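PDB 5W5P: tail fiber protein from Acinetobacter phage AM24, which probably recognises, and may degrade, the capsular polysaccharide of Acinetobacter baumannii as the trimeric tailspike of the phage. Local coordinates for residues 472-477 with 601-606; 569-572 with 577-580. All coordinates share one frame; numbering follows the deposited sequence.

Contact 1: residues 472-477 with 601-606; sequences TVAEID and SSTTMT
The hydroxyl of Ser601 reaches across to the main chain of Val473: Ser601 OG gives its proton to Val473 O at 2.7 Å. The donor lies in the carbonyl plane, on a lone pair, with a C=O...OG angle of 142°. With chi1 at -65°, OG stands beside the serine's own backbone N and is directed at the other strand. Further along, the contact loosens to van der Waals distance: Ala474 CB lies 4.2 Å from the hydroxyl oxygen Thr603 OG1. The apolar pair is Ile476 CG2 and the selenium of selenomethionine Met605, SE, 4.1 Å apart, the two side chains crossing at about a right angle. The strand axes diverge by 42° and come no closer than 7.6 Å, so this is packing between two sheets rather than strand pairing. Val473 O is presented from a classic beta bulge, in which Val473 and Ala474 together oppose Leu580 of the neighbouring strand. From strand 492-503, Met500 packs on Val473 and Ser601, and Met496 on Ile476 and Thr603. Every touching residue is buried, which implies sparse van der Waals packing beside one short hydrogen bond that probably offsets the cost of burying the serine hydroxyl.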
loop_
_atom_site.group_PDB
_atom_site.type_symbol
_atom_site.label_atom_id
_atom_site.label_comp_id
_atom_site.label_asym_id
_atom_site.label_seq_id
_atom_site.Cartn_x
_atom_site.Cartn_y
_atom_site.Cartn_z
ATOM N N THR A 472 -37.199 -18.623 32.145
ATOM C CA THR A 472 -36.379 -18.798 30.955
ATOM C C THR A 472 -35.407 -17.631 30.848
ATOM O O THR A 472 -35.805 -16.468 30.964
ATOM C CB THR A 472 -37.259 -18.874 29.707
ATOM O OG1 THR A 472 -38.334 -19.797 29.919
ATOM C CG2 THR A 472 -36.449 -19.316 28.500
ATOM N N VAL A 473 -34.128 -17.931 30.643
ATOM C CA VAL A 473 -33.097 -16.901 30.685
ATOM C C VAL A 473 -32.358 -16.744 29.366
ATOM O O VAL A 473 -31.654 -15.738 29.187
ATOM C CB VAL A 473 -32.091 -17.160 31.826
ATOM C CG1 VAL A 473 -32.741 -16.826 33.151
ATOM C CG2 VAL A 473 -31.561 -18.596 31.782
ATOM N N ALA A 474 -32.517 -17.668 28.428
ATOM C CA ALA A 474 -31.740 -17.635 27.199
ATOM C C ALA A 474 -32.370 -18.596 26.204
ATOM O O ALA A 474 -33.128 -19.497 26.577
ATOM C CB ALA A 474 -30.272 -17.997 27.446
ATOM N N GLU A 475 -32.051 -18.385 24.930
ATOM C CA GLU A 475 -32.573 -19.227 23.862
ATOM C C GLU A 475 -31.513 -19.340 22.777
ATOM O O GLU A 475 -31.067 -18.326 22.232
ATOM C CB GLU A 475 -33.874 -18.650 23.306
ATOM C CG GLU A 475 -34.423 -19.402 22.106
ATOM C CD GLU A 475 -35.642 -18.728 21.512
ATOM O OE1 GLU A 475 -35.523 -18.131 20.421
ATOM O OE2 GLU A 475 -36.720 -18.792 22.135
ATOM N N ILE A 476 -31.103 -20.565 22.479
ATOM C CA ILE A 476 -30.160 -20.831 21.405
ATOM C C ILE A 476 -30.879 -21.635 20.331
ATOM O O ILE A 476 -31.902 -22.280 20.581
ATOM C CB ILE A 476 -28.904 -21.571 21.905
ATOM C CG1 ILE A 476 -29.264 -22.982 22.367
ATOM C CG2 ILE A 476 -28.232 -20.789 23.031
ATOM C CD1 ILE A 476 -28.099 -23.743 22.956
ATOM N N ASP A 477 -30.337 -21.593 19.116
ATOM C CA ASP A 477 -30.939 -22.282 17.982
ATOM C C ASP A 477 -29.910 -23.163 17.291
ATOM O O ASP A 477 -28.728 -22.815 17.207
ATOM C CB ASP A 477 -31.534 -21.290 16.976
ATOM C CG ASP A 477 -32.719 -21.864 16.222
ATOM O OD1 ASP A 477 -32.753 -23.094 16.003
ATOM O OD2 ASP A 477 -33.622 -21.083 15.854
ATOM N N SER A 601 -31.479 -10.445 28.949
ATOM C CA SER A 601 -30.273 -11.259 28.967
ATOM C C SER A 601 -29.343 -10.837 27.834
ATOM O O SER A 601 -29.731 -10.867 26.661
ATOM C CB SER A 601 -30.626 -12.738 28.853
ATOM O OG SER A 601 -31.353 -13.170 29.994
ATOM N N SER A 602 -28.117 -10.451 28.190
ATOM C CA SER A 602 -27.047 -10.179 27.233
ATOM C C SER A 602 -26.153 -11.414 27.186
ATOM O O SER A 602 -25.266 -11.580 28.026
ATOM C CB SER A 602 -26.257 -8.940 27.639
ATOM O OG SER A 602 -27.042 -7.767 27.531
ATOM N N THR A 603 -26.390 -12.285 26.207
ATOM C CA THR A 603 -25.676 -13.551 26.111
ATOM C C THR A 603 -24.464 -13.410 25.200
ATOM O O THR A 603 -24.586 -12.930 24.071
ATOM C CB THR A 603 -26.590 -14.653 25.573
ATOM O OG1 THR A 603 -27.720 -14.809 26.437
ATOM C CG2 THR A 603 -25.830 -15.962 25.500
ATOM N N THR A 604 -23.302 -13.833 25.691
ATOM C CA THR A 604 -22.080 -13.893 24.894
ATOM C C THR A 604 -21.570 -15.327 24.910
ATOM O O THR A 604 -21.336 -15.892 25.984
ATOM C CB THR A 604 -21.008 -12.936 25.430
ATOM O OG1 THR A 604 -21.494 -11.591 25.379
ATOM C CG2 THR A 604 -19.748 -13.030 24.583
HETATM N N MSE A 605 -21.395 -15.909 23.729
HETATM C CA MSE A 605 -20.958 -17.296 23.626
HETATM C C MSE A 605 -19.517 -17.424 23.136
HETATM O O MSE A 605 -19.060 -16.633 22.313
HETATM C CB MSE A 605 -21.894 -18.075 22.700
HETATM C CG MSE A 605 -23.319 -18.199 23.232
HETATM SE SE MSE A 605 -24.456 -19.380 22.158
HETATM C CE MSE A 605 -23.493 -21.054 22.455
ATOM N N THR A 606 -18.810 -18.417 23.668
ATOM C CA THR A 606 -17.467 -18.799 23.231
ATOM C C THR A 606 -17.586 -20.201 22.640
ATOM O O THR A 606 -17.681 -21.181 23.385
ATOM C CB THR A 606 -16.469 -18.773 24.396
ATOM O OG1 THR A 606 -16.491 -17.492 25.042
ATOM C CG2 THR A 606 -15.056 -19.068 23.911
#

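Contact 2: residues 569-572 with 577-580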
loop_
_atom_site.group_PDB
_atom_site.type_symbol
_atom_site.label_atom_id
_atom_site.label_comp_id
_atom_site.label_asym_id
_atom_site.label_seq_id
_atom_site.Cartn_x
_atom_site.Cartn_y
_atom_site.Cartn_z
ATOM N N LEU A 569 -30.404 -25.197 36.597
ATOM C CA LEU A 569 -30.564 -24.991 35.164
ATOM C C LEU A 569 -31.326 -26.153 34.537
ATOM O O LEU A 569 -30.998 -27.321 34.767
ATOM C CB LEU A 569 -29.202 -24.834 34.485
ATOM C CG LEU A 569 -29.179 -25.060 32.969
ATOM C CD1 LEU A 569 -29.903 -23.938 32.236
ATOM C CD2 LEU A 569 -27.749 -25.206 32.460
ATOM N N THR A 570 -32.340 -25.824 33.743
ATOM C CA THR A 570 -33.047 -26.794 32.925
ATOM C C THR A 570 -33.139 -26.257 31.503
ATOM O O THR A 570 -33.211 -25.044 31.290
ATOM C CB THR A 570 -34.452 -27.080 33.476
ATOM O OG1 THR A 570 -35.107 -25.842 33.782
ATOM C CG2 THR A 570 -34.371 -27.931 34.738
ATOM N N ILE A 571 -33.121 -27.162 30.526
ATOM C CA ILE A 571 -33.279 -26.770 29.130
ATOM C C ILE A 571 -34.430 -27.556 28.520
ATOM O O ILE A 571 -34.759 -28.662 28.962
ATOM C CB ILE A 571 -31.989 -26.955 28.292
ATOM C CG1 ILE A 571 -31.577 -28.429 28.222
ATOM C CG2 ILE A 571 -30.855 -26.098 28.840
ATOM C CD1 ILE A 571 -30.328 -28.658 27.389
ATOM N N GLU A 572 -35.046 -26.965 27.496
ATOM C CA GLU A 572 -36.173 -27.563 26.794
ATOM C C GLU A 572 -36.021 -27.301 25.304
ATOM O O GLU A 572 -35.739 -26.169 24.899
ATOM C CB GLU A 572 -37.506 -26.998 27.302
ATOM C CG GLU A 572 -38.694 -27.344 26.423
ATOM C CD GLU A 572 -39.954 -26.582 26.799
ATOM O OE1 GLU A 572 -39.851 -25.563 27.513
ATOM O OE2 GLU A 572 -41.051 -27.010 26.376
ATOM N N LYS A 577 -34.861 -24.949 18.592
ATOM C CA LYS A 577 -34.294 -24.084 19.612
ATOM C C LYS A 577 -34.199 -24.806 20.951
ATOM O O LYS A 577 -34.834 -25.837 21.184
ATOM C CB LYS A 577 -35.128 -22.809 19.766
ATOM C CG LYS A 577 -35.276 -22.016 18.480
ATOM C CD LYS A 577 -36.187 -20.815 18.655
ATOM C CE LYS A 577 -36.444 -20.129 17.323
ATOM N NZ LYS A 577 -37.610 -19.207 17.396
ATOM N N TYR A 578 -33.388 -24.238 21.840
ATOM C CA TYR A 578 -33.262 -24.714 23.210
ATOM C C TYR A 578 -33.474 -23.531 24.140
ATOM O O TYR A 578 -32.792 -22.509 24.014
ATOM C CB TYR A 578 -31.897 -25.366 23.452
ATOM C CG TYR A 578 -31.853 -26.821 23.039
ATOM C CD1 TYR A 578 -31.558 -27.179 21.731
ATOM C CD2 TYR A 578 -32.120 -27.837 23.955
ATOM C CE1 TYR A 578 -31.522 -28.503 21.342
ATOM C CE2 TYR A 578 -32.089 -29.169 23.573
ATOM C CZ TYR A 578 -31.788 -29.493 22.264
ATOM O OH TYR A 578 -31.746 -30.807 21.861
ATOM N N LEU A 579 -34.436 -23.660 25.049
ATOM C CA LEU A 579 -34.702 -22.641 26.054
ATOM C C LEU A 579 -33.947 -23.004 27.326
ATOM O O LEU A 579 -34.188 -24.064 27.911
ATOM C CB LEU A 579 -36.201 -22.532 26.337
ATOM C CG LEU A 579 -37.184 -22.552 25.163
ATOM C CD1 LEU A 579 -38.610 -22.443 25.679
ATOM C CD2 LEU A 579 -36.889 -21.434 24.177
ATOM N N LEU A 580 -33.035 -22.134 27.746
ATOM C CA LEU A 580 -32.324 -22.317 29.005
ATOM C C LEU A 580 -33.087 -21.603 30.115
ATOM O O LEU A 580 -33.512 -20.456 29.946
ATOM C CB LEU A 580 -30.895 -21.786 28.901
ATOM C CG LEU A 580 -29.966 -22.558 27.956
ATOM C CD1 LEU A 580 -29.995 -21.954 26.559
ATOM C CD2 LEU A 580 -28.544 -22.593 28.494
#
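A chi1 of 63° sets Ile571 CG1 between its own backbone N and carbonyl carbon and leaves CG2 beside the backbone N, where Ile571 CG2 lies 3.8 Å from Leu580 CG. Ile571 CD1, at the end of the other branch, approaches the Tyr578 ring obliquely, 4.0 Å from Tyr578 CD2. Glu572 adopts another rotamer: CG is anti to the backbone N (chi1 167°) and the chain runs on extended, side by side with Leu579, so that Glu572 OE1 passes 3.8 Å from Leu579 CD1. The carboxylate itself is engaged beyond this pair, in a salt bridge from OE1 to Lys581.

Between these side chains, Glu572 and Leu579 form an antiparallel hydrogen-bonded pair. Leu579 N donates to Glu572 O at 2.8 Å in a nearly straight bond, while the return bond from Glu572 N to Leu579 O is 3.1 Å and more bent, 143° at the hydrogen. Ile571 and Leu580 follow as the non-hydrogen-bonded pair; here Ile571 CA approaches Leu579 O at 3.1 Å in a CA-H...O contact. On the face of Ile571 and Leu580, Leu569 adds its CD1 against Leu580 CB, and Ala539 and Val517 from strands 535-546 and 509-523 pack on this apolar side. Glu572 and Leu579 occupy the other face. Such an antiparallel pair, its strands 569-574 and 577-582 joined by a two-residue turn, is a beta hairpin.

Both contacts belong to the C-terminal beta domain, beyond the long array of parallel strands, with centres about 10 Å apart. Contact 2 is nested inside the loop closed by contact 1: strand 470-477 comes first, the hairpin of 569-574 and 577-582 later, and strand 598-608 follows the hairpin. Strand 577-582 ties the two together, pairing antiparallel with 470-477, probably through bonds between Val473 N and Leu580 O and between Tyr578 N and Ile476 O. Contact 2 therefore builds within one sheet, whereas contact 1 packs that hairpin-extended sheet on the one containing 598-608. Ser602 and Thr604 pack on Leu610 and Val451 of a second subunit, so contact 1 lies next to the subunit interface.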